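Local coordinates for AB hydrolase-1 domain-containing protein (Streptococcus mutans, PDB 4L9A), which is an alpha/beta hydrolase that probably works as a carboxylesterase, cleaving carboxylic ester bonds, at residues Phe191-Leu194 with Trp195-Tyr198. Sequence-based numbering, arbitrary orientation.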
# COMPACT_ATOMS: atom_id res chain seq x y z
N PHE A 191 4.08 -14.62 -10.38
CA PHE A 191 2.92 -14.25 -11.18
C PHE A 191 1.71 -15.12 -10.85
O PHE A 191 0.65 -14.62 -10.47
CB PHE A 191 3.27 -14.35 -12.65
CG PHE A 191 2.10 -14.16 -13.58
CD1 PHE A 191 1.51 -15.25 -14.20
CD2 PHE A 191 1.61 -12.89 -13.85
CE1 PHE A 191 0.44 -15.07 -15.07
CE2 PHE A 191 0.54 -12.71 -14.72
CZ PHE A 191 -0.04 -13.80 -15.33
N LYS A 192 1.85 -16.44 -10.99
CA LYS A 192 0.72 -17.33 -10.72
C LYS A 192 0.24 -17.19 -9.27
O LYS A 192 -0.95 -17.24 -9.00
CB LYS A 192 1.04 -18.78 -11.08
CG LYS A 192 0.97 -19.08 -12.57
CD LYS A 192 1.17 -20.57 -12.87
CE LYS A 192 1.25 -20.86 -14.36
NZ LYS A 192 -0.06 -20.78 -15.04
N GLN A 193 1.18 -17.01 -8.35
CA GLN A 193 0.81 -16.87 -6.94
C GLN A 193 0.03 -15.56 -6.75
O GLN A 193 -1.05 -15.56 -6.17
CB GLN A 193 2.06 -16.93 -6.05
CG GLN A 193 1.76 -17.15 -4.56
CD GLN A 193 1.07 -18.49 -4.28
OE1 GLN A 193 1.42 -19.52 -4.86
NE2 GLN A 193 0.06 -18.48 -3.40
N LEU A 194 0.55 -14.47 -7.29
CA LEU A 194 -0.18 -13.20 -7.27
C LEU A 194 -1.62 -13.40 -7.73
O LEU A 194 -2.56 -12.92 -7.09
CB LEU A 194 0.50 -12.17 -8.18
CG LEU A 194 -0.09 -10.76 -8.20
CD1 LEU A 194 0.14 -10.06 -6.87
CD2 LEU A 194 0.52 -9.93 -9.35
N TRP A 195 -1.82 -14.11 -8.84
CA TRP A 195 -3.17 -14.24 -9.37
C TRP A 195 -4.02 -15.27 -8.61
O TRP A 195 -5.25 -15.19 -8.63
CB TRP A 195 -3.16 -14.46 -10.89
CG TRP A 195 -2.81 -13.16 -11.58
CD1 TRP A 195 -1.59 -12.80 -12.05
CD2 TRP A 195 -3.67 -12.03 -11.78
NE1 TRP A 195 -1.64 -11.51 -12.56
CE2 TRP A 195 -2.91 -11.03 -12.41
CE3 TRP A 195 -5.02 -11.78 -11.50
CZ2 TRP A 195 -3.45 -9.79 -12.76
CZ3 TRP A 195 -5.56 -10.56 -11.85
CH2 TRP A 195 -4.78 -9.58 -12.47
N ARG A 196 -3.38 -16.22 -7.93
CA ARG A 196 -4.13 -17.13 -7.07
C ARG A 196 -4.83 -16.35 -5.96
O ARG A 196 -5.97 -16.63 -5.63
CB ARG A 196 -3.23 -18.21 -6.47
CG ARG A 196 -2.85 -19.30 -7.44
CD ARG A 196 -2.08 -20.43 -6.76
NE ARG A 196 -1.58 -21.38 -7.76
CZ ARG A 196 -0.31 -21.49 -8.12
NH1 ARG A 196 0.62 -20.73 -7.54
NH2 ARG A 196 0.04 -22.38 -9.04
N GLY A 197 -4.16 -15.34 -5.41
CA GLY A 197 -4.77 -14.51 -4.39
C GLY A 197 -5.91 -13.65 -4.92
O GLY A 197 -6.99 -13.56 -4.32
N TYR A 198 -5.68 -13.01 -6.06
CA TYR A 198 -6.73 -12.26 -6.74
C TYR A 198 -7.97 -13.12 -6.95
O TYR A 198 -9.09 -12.72 -6.62
CB TYR A 198 -6.23 -11.78 -8.11
CG TYR A 198 -7.23 -10.93 -8.85
CD1 TYR A 198 -8.29 -11.50 -9.54
CD2 TYR A 198 -7.12 -9.54 -8.86
CE1 TYR A 198 -9.20 -10.73 -10.21
CE2 TYR A 198 -8.03 -8.76 -9.53
CZ TYR A 198 -9.07 -9.36 -10.21
OH TYR A 198 -9.98 -8.58 -10.88
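W195 sets the edge of its indole against the face of F191, one helical turn earlier, in an offset edge-to-face pair: the phenyl ring and the five-membered ring have centroids 4.7 Å apart and planes inclined by 60°. The pyrrole side does the touching, with W195 CD1 3.4 Å from F191 CE2 and displaced toward the rim of the phenyl ring. With its CG beside the backbone N (chi1 -73°), W195 reaches back along the helix, and CD1 also comes 3.3 Å from F191 O, near the indole plane. That same carbonyl accepts the backbone N-H of W195. On the other side of the indole's length, W195 CZ3 sits over the centre of the Y198 ring, so the tryptophan lies between two aromatic neighbours and presents an edge to each. L194 runs alongside W195 and points the same way, adding aliphatic cover.

Helix 188-206 belongs to the helical excursion between strands 134-141 and 235-239 of the central sheet, a position consistent with the cap commonly inserted there in alpha/beta hydrolases. Its buried face packs against helix 171-185 and the loop carrying F52 and F53. W195 NE1 hydrogen-bonds to S182 OG, which helps fix the rotation of the ring, while K179 makes a cation-pi contact with it and F53 meets it edge-to-face.

The outward side is looser. R196, extended from CG to NE, lays one face of its guanidinium over K192 CB, with NH1 4.1 Å away. Crossing Q193 at about a right angle, it donates a weak, bent hydrogen bond from NH1 to Q193 OE1 (3.0 Å). The like charges of K192 NZ and R196 NH2, both on exposed residues, stay 6.2 Å apart, not in contact.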